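Local structure of Serine/threonine-protein kinase-like protein ACR4 (Arabidopsis thaliana, 7A0J) at residues Lys230-Ala235 against Ile246-His251; Thr268-Tyr273 against Gly284-Thr289. The protein is a plant membrane receptor kinase that, paired with the CLE40 peptide, controls formative cell divisions in meristems such as root tips. All blocks are in the same frame, centred on the assembly; numbering follows the deposited sequence.

Interaction 1: residues Lys230-Ala235 against Ile246-His251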
ATOM      1  N   LYS A 230     -20.875   7.936  -1.174  1.00 61.89           N
ATOM      2  CA  LYS A 230     -21.921   6.896  -0.962  1.00 63.11           C
ATOM      3  C   LYS A 230     -21.884   5.877  -2.109  1.00 62.04           C
ATOM      4  O   LYS A 230     -22.385   4.754  -1.911  1.00 62.70           O
ATOM      5  CB  LYS A 230     -23.304   7.547  -0.866  1.00 66.76           C
ATOM      6  N   GLU A 231     -21.304   6.254  -3.255  1.00 60.53           N
ATOM      7  CA  GLU A 231     -21.287   5.443  -4.503  1.00 60.07           C
ATOM      8  C   GLU A 231     -20.410   4.210  -4.298  1.00 57.25           C
ATOM      9  O   GLU A 231     -19.439   4.260  -3.543  1.00 54.78           O
ATOM     10  CB  GLU A 231     -20.763   6.268  -5.683  1.00 59.83           C
ATOM     11  CG  GLU A 231     -21.646   7.448  -6.057  1.00 62.66           C
ATOM     12  CD  GLU A 231     -21.433   8.720  -5.251  1.00 62.87           C
ATOM     13  OE1 GLU A 231     -20.318   8.918  -4.732  1.00 60.77           O
ATOM     14  OE2 GLU A 231     -22.390   9.511  -5.143  1.00 66.05           O
ATOM     15  N   PRO A 232     -20.719   3.068  -4.957  1.00 57.36           N
ATOM     16  CA  PRO A 232     -19.832   1.903  -4.935  1.00 55.35           C
ATOM     17  C   PRO A 232     -18.432   2.248  -5.468  1.00 52.38           C
ATOM     18  O   PRO A 232     -18.350   2.923  -6.479  1.00 52.22           O
ATOM     19  CB  PRO A 232     -20.520   0.888  -5.863  1.00 57.58           C
ATOM     20  CG  PRO A 232     -21.969   1.327  -5.907  1.00 60.72           C
ATOM     21  CD  PRO A 232     -21.931   2.834  -5.757  1.00 60.34           C
ATOM     22  N   LEU A 233     -17.382   1.796  -4.775  1.00 50.12           N
ATOM     23  CA  LEU A 233     -15.960   2.010  -5.164  1.00 47.91           C
ATOM     24  C   LEU A 233     -15.333   0.676  -5.586  1.00 47.53           C
ATOM     25  O   LEU A 233     -15.673  -0.354  -4.972  1.00 48.23           O
ATOM     26  CB  LEU A 233     -15.192   2.619  -3.985  1.00 46.26           C
ATOM     27  CG  LEU A 233     -15.662   3.990  -3.501  1.00 46.77           C
ATOM     28  CD1 LEU A 233     -14.618   4.618  -2.588  1.00 45.38           C
ATOM     29  CD2 LEU A 233     -15.968   4.923  -4.664  1.00 47.59           C
ATOM     30  N   LEU A 234     -14.453   0.709  -6.595  1.00 47.00           N
ATOM     31  CA  LEU A 234     -13.645  -0.451  -7.064  1.00 46.82           C
ATOM     32  C   LEU A 234     -12.341  -0.525  -6.263  1.00 44.54           C
ATOM     33  O   LEU A 234     -11.910  -1.647  -5.941  1.00 44.91           O
ATOM     34  CB  LEU A 234     -13.343  -0.300  -8.558  1.00 47.92           C
ATOM     35  CG  LEU A 234     -14.492  -0.640  -9.506  1.00 50.75           C
ATOM     36  CD1 LEU A 234     -14.188  -0.147 -10.914  1.00 51.64           C
ATOM     37  CD2 LEU A 234     -14.776  -2.136  -9.515  1.00 52.34           C
ATOM     38  N   ALA A 235     -11.732   0.631  -5.976  1.00 42.73           N
ATOM     39  CA  ALA A 235     -10.440   0.758  -5.260  1.00 40.65           C
ATOM     40  C   ALA A 235     -10.491   1.942  -4.290  1.00 39.69           C
ATOM     41  O   ALA A 235     -11.279   2.879  -4.524  1.00 40.19           O
ATOM     42  CB  ALA A 235      -9.317   0.918  -6.254  1.00 40.22           C
ATOM     43  N   ILE A 246     -11.731   5.035  -6.662  1.00 41.29           N
ATOM     44  CA  ILE A 246     -12.277   4.943  -8.047  1.00 42.70           C
ATOM     45  C   ILE A 246     -13.732   4.472  -7.938  1.00 44.16           C
ATOM     46  O   ILE A 246     -13.949   3.385  -7.375  1.00 43.79           O
ATOM     47  CB  ILE A 246     -11.410   4.000  -8.907  1.00 42.49           C
ATOM     48  CG1 ILE A 246      -9.974   4.521  -9.029  1.00 41.58           C
ATOM     49  CG2 ILE A 246     -12.044   3.763 -10.270  1.00 44.17           C
ATOM     50  CD1 ILE A 246      -9.020   3.569  -9.718  1.00 41.67           C
ATOM     51  N   LYS A 247     -14.681   5.276  -8.433  1.00 46.13           N
ATOM     52  CA  LYS A 247     -16.129   4.933  -8.487  1.00 48.53           C
ATOM     53  C   LYS A 247     -16.327   3.815  -9.516  1.00 49.73           C
ATOM     54  O   LYS A 247     -15.723   3.901 -10.595  1.00 49.69           O
ATOM     55  CB  LYS A 247     -16.967   6.160  -8.860  1.00 50.45           C
ATOM     56  CG  LYS A 247     -16.941   7.302  -7.854  1.00 50.34           C
ATOM     57  CD  LYS A 247     -17.808   8.471  -8.269  1.00 52.84           C
ATOM     58  CE  LYS A 247     -17.772   9.624  -7.289  1.00 53.22           C
ATOM     59  NZ  LYS A 247     -18.721  10.695  -7.677  1.00 56.13           N
ATOM     60  N   ARG A 248     -17.146   2.812  -9.193  1.00 51.37           N
ATOM     61  CA  ARG A 248     -17.320   1.584 -10.015  1.00 53.27           C
ATOM     62  C   ARG A 248     -17.984   1.918 -11.354  1.00 55.63           C
ATOM     63  O   ARG A 248     -17.617   1.280 -12.363  1.00 56.49           O
ATOM     64  CB  ARG A 248     -18.146   0.536  -9.265  1.00 54.96           C
ATOM     65  CG  ARG A 248     -18.244  -0.800  -9.990  1.00 56.98           C
ATOM     66  CD  ARG A 248     -18.720  -1.906  -9.072  1.00 58.12           C
ATOM     67  NE  ARG A 248     -20.115  -1.728  -8.691  1.00 60.67           N
ATOM     68  CZ  ARG A 248     -20.704  -2.314  -7.653  1.00 61.81           C
ATOM     69  NH1 ARG A 248     -20.019  -3.124  -6.861  1.00 60.52           N
ATOM     70  NH2 ARG A 248     -21.980  -2.078  -7.402  1.00 64.36           N
ATOM     71  N   TYR A 249     -18.920   2.873 -11.368  1.00 56.93           N
ATOM     72  CA  TYR A 249     -19.791   3.160 -12.538  1.00 59.75           C
ATOM     73  C   TYR A 249     -18.980   3.821 -13.661  1.00 59.13           C
ATOM     74  O   TYR A 249     -19.051   3.319 -14.801  1.00 60.89           O
ATOM     75  CB  TYR A 249     -20.998   4.014 -12.139  1.00 61.73           C
ATOM     76  CG  TYR A 249     -22.180   3.840 -13.058  1.00 65.56           C
ATOM     77  CD1 TYR A 249     -23.008   2.735 -12.945  1.00 67.71           C
ATOM     78  CD2 TYR A 249     -22.455   4.757 -14.061  1.00 67.33           C
ATOM     79  CE1 TYR A 249     -24.090   2.552 -13.790  1.00 71.54           C
ATOM     80  CE2 TYR A 249     -23.533   4.589 -14.915  1.00 70.94           C
ATOM     81  CZ  TYR A 249     -24.354   3.483 -14.779  1.00 73.18           C
ATOM     82  OH  TYR A 249     -25.420   3.299 -15.611  1.00 77.19           O
ATOM     83  N   ASP A 250     -18.248   4.901 -13.358  1.00 56.82           N
ATOM     84  CA  ASP A 250     -17.578   5.760 -14.376  1.00 56.71           C
ATOM     85  C   ASP A 250     -16.048   5.742 -14.212  1.00 53.91           C
ATOM     86  O   ASP A 250     -15.380   6.470 -14.969  1.00 53.81           O
ATOM     87  CB  ASP A 250     -18.137   7.187 -14.342  1.00 57.75           C
ATOM     88  CG  ASP A 250     -17.938   7.926 -13.028  1.00 56.12           C
ATOM     89  OD1 ASP A 250     -17.431   7.308 -12.071  1.00 54.21           O
ATOM     90  OD2 ASP A 250     -18.296   9.119 -12.972  1.00 57.15           O
ATOM     91  N   HIS A 251     -15.508   4.949 -13.277  1.00 51.90           N
ATOM     92  CA  HIS A 251     -14.049   4.805 -13.007  1.00 49.79           C
ATOM     93  C   HIS A 251     -13.405   6.167 -12.701  1.00 48.72           C
ATOM     94  O   HIS A 251     -12.166   6.276 -12.837  1.00 47.87           O
ATOM     95  CB  HIS A 251     -13.351   4.094 -14.179  1.00 50.52           C
ATOM     96  CG  HIS A 251     -13.363   2.605 -14.077  1.00 51.00           C
ATOM     97  ND1 HIS A 251     -12.218   1.875 -13.815  1.00 49.83           N
ATOM     98  CD2 HIS A 251     -14.366   1.708 -14.194  1.00 52.66           C
ATOM     99  CE1 HIS A 251     -12.517   0.592 -13.783  1.00 50.75           C
ATOM    100  NE2 HIS A 251     -13.829   0.463 -14.012  1.00 52.52           N
TER
HETATM  101  O   HOH W   1     -19.843   3.858  -8.664  1.00 49.85           O

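Interaction 2: residues Thr268-Tyr273 against Gly284-Thr289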
ATOM      1  N   THR A 268     -11.569  15.144 -12.759  1.00 73.04           N
ATOM      2  CA  THR A 268     -12.974  14.655 -12.829  1.00 74.85           C
ATOM      3  C   THR A 268     -13.219  13.850 -14.113  1.00 74.55           C
ATOM      4  O   THR A 268     -13.927  12.824 -14.029  1.00 74.86           O
ATOM      5  CB  THR A 268     -13.957  15.827 -12.716  1.00 79.08           C
ATOM      6  OG1 THR A 268     -13.699  16.738 -13.786  1.00 80.91           O
ATOM      7  CG2 THR A 268     -13.851  16.555 -11.395  1.00 80.32           C
ATOM      8  N   GLY A 269     -12.664  14.292 -15.247  1.00 74.40           N
ATOM      9  CA  GLY A 269     -13.002  13.778 -16.591  1.00 75.00           C
ATOM     10  C   GLY A 269     -12.234  12.520 -16.970  1.00 72.06           C
ATOM     11  O   GLY A 269     -12.465  12.021 -18.090  1.00 73.71           O
ATOM     12  N   ILE A 270     -11.367  12.015 -16.086  1.00 68.37           N
ATOM     13  CA  ILE A 270     -10.450  10.865 -16.359  1.00 65.99           C
ATOM     14  C   ILE A 270     -11.060   9.582 -15.788  1.00 64.73           C
ATOM     15  O   ILE A 270     -11.714   9.658 -14.730  1.00 64.88           O
ATOM     16  CB  ILE A 270      -9.048  11.121 -15.769  1.00 63.73           C
ATOM     17  CG1 ILE A 270      -8.490  12.487 -16.180  1.00 64.77           C
ATOM     18  CG2 ILE A 270      -8.097   9.990 -16.137  1.00 62.78           C
ATOM     19  CD1 ILE A 270      -7.236  12.879 -15.439  1.00 63.08           C
ATOM     20  N   GLY A 271     -10.830   8.450 -16.460  1.00 64.03           N
ATOM     21  CA  GLY A 271     -11.147   7.098 -15.961  1.00 63.06           C
ATOM     22  C   GLY A 271      -9.885   6.290 -15.712  1.00 60.47           C
ATOM     23  O   GLY A 271      -9.319   5.762 -16.688  1.00 61.48           O
ATOM     24  N   PHE A 272      -9.454   6.210 -14.450  1.00 57.63           N
ATOM     25  CA  PHE A 272      -8.288   5.409 -13.990  1.00 55.67           C
ATOM     26  C   PHE A 272      -8.735   3.965 -13.744  1.00 56.24           C
ATOM     27  O   PHE A 272      -9.922   3.757 -13.420  1.00 57.21           O
ATOM     28  CB  PHE A 272      -7.699   5.994 -12.703  1.00 53.38           C
ATOM     29  CG  PHE A 272      -7.221   7.420 -12.806  1.00 52.96           C
ATOM     30  CD1 PHE A 272      -6.072   7.737 -13.514  1.00 52.89           C
ATOM     31  CD2 PHE A 272      -7.909   8.445 -12.174  1.00 53.23           C
ATOM     32  CE1 PHE A 272      -5.626   9.047 -13.596  1.00 52.90           C
ATOM     33  CE2 PHE A 272      -7.462   9.755 -12.257  1.00 53.48           C
ATOM     34  CZ  PHE A 272      -6.321  10.053 -12.966  1.00 53.20           C
ATOM     35  N   TYR A 273      -7.815   3.005 -13.888  1.00 55.99           N
ATOM     36  CA  TYR A 273      -8.035   1.574 -13.552  1.00 57.21           C
ATOM     37  C   TYR A 273      -7.398   1.252 -12.192  1.00 54.49           C
ATOM     38  O   TYR A 273      -7.687   0.162 -11.663  1.00 55.37           O
ATOM     39  CB  TYR A 273      -7.549   0.659 -14.683  1.00 60.57           C
ATOM     40  CG  TYR A 273      -6.064   0.409 -14.760  1.00 60.76           C
ATOM     41  CD1 TYR A 273      -5.443  -0.503 -13.919  1.00 60.85           C
ATOM     42  CD2 TYR A 273      -5.281   1.042 -15.713  1.00 61.61           C
ATOM     43  CE1 TYR A 273      -4.081  -0.749 -13.995  1.00 61.41           C
ATOM     44  CE2 TYR A 273      -3.918   0.804 -15.807  1.00 62.34           C
ATOM     45  CZ  TYR A 273      -3.315  -0.095 -14.945  1.00 62.23           C
ATOM     46  OH  TYR A 273      -1.973  -0.335 -15.029  1.00 63.30           O
ATOM     47  N   GLY A 284      -2.788   8.256 -10.418  1.00 45.10           N
ATOM     48  CA  GLY A 284      -3.661   7.286 -11.102  1.00 46.22           C
ATOM     49  C   GLY A 284      -3.050   6.843 -12.419  1.00 47.97           C
ATOM     50  O   GLY A 284      -2.292   7.637 -13.010  1.00 48.60           O
ATOM     51  N   VAL A 285      -3.365   5.621 -12.858  1.00 49.64           N
ATOM     52  CA  VAL A 285      -2.897   5.039 -14.152  1.00 52.59           C
ATOM     53  C   VAL A 285      -4.112   4.851 -15.070  1.00 54.94           C
ATOM     54  O   VAL A 285      -5.130   4.304 -14.602  1.00 54.79           O
ATOM     55  CB  VAL A 285      -2.115   3.725 -13.946  1.00 53.59           C
ATOM     56  CG1 VAL A 285      -0.717   3.991 -13.408  1.00 52.90           C
ATOM     57  CG2 VAL A 285      -2.846   2.734 -13.050  1.00 53.18           C
ATOM     58  N   LEU A 286      -4.006   5.322 -16.317  1.00 57.59           N
ATOM     59  CA  LEU A 286      -5.036   5.172 -17.382  1.00 60.72           C
ATOM     60  C   LEU A 286      -4.742   3.898 -18.178  1.00 64.10           C
ATOM     61  O   LEU A 286      -5.677   3.101 -18.386  1.00 65.89           O
ATOM     62  CB  LEU A 286      -5.012   6.395 -18.305  1.00 61.99           C
ATOM     63  CG  LEU A 286      -5.646   7.668 -17.745  1.00 60.60           C
ATOM     64  CD1 LEU A 286      -4.703   8.373 -16.783  1.00 58.38           C
ATOM     65  CD2 LEU A 286      -6.047   8.605 -18.873  1.00 62.99           C
ATOM     66  N   THR A 287      -3.488   3.735 -18.610  1.00 65.77           N
ATOM     67  CA  THR A 287      -3.013   2.617 -19.468  1.00 69.98           C
ATOM     68  C   THR A 287      -1.536   2.331 -19.165  1.00 70.26           C
ATOM     69  O   THR A 287      -0.952   3.052 -18.332  1.00 67.38           O
ATOM     70  CB  THR A 287      -3.250   2.938 -20.950  1.00 73.66           C
ATOM     71  OG1 THR A 287      -2.707   1.876 -21.734  1.00 78.25           O
ATOM     72  CG2 THR A 287      -2.639   4.255 -21.379  1.00 73.23           C
ATOM     73  N   GLY A 288      -0.968   1.318 -19.827  1.00 74.46           N
ATOM     74  CA  GLY A 288       0.437   0.892 -19.671  1.00 75.87           C
ATOM     75  C   GLY A 288       1.310   1.347 -20.829  1.00 79.35           C
ATOM     76  O   GLY A 288       2.294   0.641 -21.134  1.00 83.22           O
ATOM     77  N   THR A 289       0.967   2.476 -21.460  1.00 78.62           N
ATOM     78  CA  THR A 289       1.799   3.163 -22.485  1.00 81.35           C
ATOM     79  C   THR A 289       2.970   3.851 -21.774  1.00 78.96           C
ATOM     80  O   THR A 289       2.794   4.246 -20.604  1.00 74.63           O
ATOM     81  CB  THR A 289       0.965   4.154 -23.308  1.00 81.60           C
TER

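Interaction 1: residues Lys230-Ala235 against Ile246-His251
Leu233 and Lys247 pair across a beta hairpin in the beta-propeller ectodomain of the receptor. The hairpin, formed by strands 233-238 and 242-247, belongs to repeat 6. Leu233 and Lys247 form an antiparallel non-hydrogen-bonded pair, and their CA atoms are 4.4 Å apart. Backbone bonds lie on both sides of this pair. Leu234 N donates to Ile246 O at 2.8 Å, almost in line with the carbonyl (C=O...N 169°). The same oxygen also takes a CA-H contact from Leu233. Arg248 N donates to Pro232 O at 3.0 Å. Pro232 O is gripped twice, since a water donates to it at 2.8 Å. That water accepts from Tyr249 N and so ties the turn after Lys247 to the proline. Ile246 N donates to Ala235 O. Ala235 N is buried here and has no partner in the model.

Glu231 OE1 makes only a long salt bridge with Lys247 NZ, at 3.8 Å. CG of Arg248 is anti to its backbone N (chi1 -174°), and it packs against Leu234 CD2 at 3.7 Å. The two side chains cross at about a right angle. The Arg248 guanidinium is bonded through NH1 to Leu198 O, and Lys183 NZ donates to Leu234 O. These two bonds join the hairpin to the neighbouring repeat 5. Leu234 CD1 sits over one face of the His251 ring. Pro232 CB lies over the centre of the Arg248 guanidinium, 3.6 Å above its plane.

Interaction 2: residues Thr268-Tyr273 against Gly284-Thr289
Val285 O takes the one conventional hydrogen bond between the two segments, from Tyr273 N at 3.1 Å. The bond is nearly straight, with 163° at the hydrogen. Phe272 CA adds a CA-H...O contact to the same oxygen at 3.4 Å. The contact joins the loop leading into strand 274-277 to the strand 281-285 region and the turn that follows. Both strands belong to the repeat 7 sheet of the propeller.

Phe272 and Tyr273 each take a C-H group over a ring face, one from backbone and one from a side chain. Phe272 is buried and lies against backbone. Gly284 has no side chain, and its CA sits over a face of the Phe272 ring, 3.9 Å from the centroid, in a CH-pi contact. Ile270 CG2, from the same segment as Phe272, lies over the opposite face, toward the rim. Leu286 CD1 comes obliquely to Phe272 CE1 at 3.4 Å. Val294 of the next strand touches both Phe272 and Leu286.

Tyr273 is largely exposed, but Val285 CG2 packs over one face of its ring, 3.6 Å from the centroid and 21° off the normal, in a second CH-pi contact. Tyr273 CG stands between its own backbone N and carbonyl carbon (chi1 79°), which sets it 4.0 Å from Val285 O. Leu286 O lies at the ring edge, near its plane, 3.4 Å from Tyr273 CD2. Ile270 CG2 meets Leu286 CD2 at 3.7 Å, the two side chains crossing at about a right angle.

The chemistry is mainly apolar. Between these two segments one ordinary backbone hydrogen bond is joined by CH-pi and aliphatic packing.

Interactions 1 and 2 follow one another along the chain and sit in repeats 6 and 7 of the propeller. Their centres are about 14 Å apart, and each is about 19 Å from the centre of the chain. They touch directly. His251 ND1 of interaction 1 lies 3.0 Å from Phe272 O of interaction 2, a probable hydrogen bond. Ile246 CD1 packs on Tyr273 C at 3.8 Å. The two contacts look equivalent: Ile246 and Val285 each lie two residues after a disulfide cysteine, Cys244 and Cys283, and each carbonyl receives a backbone N-H from across its contact. The kinase domain is not part of this chain.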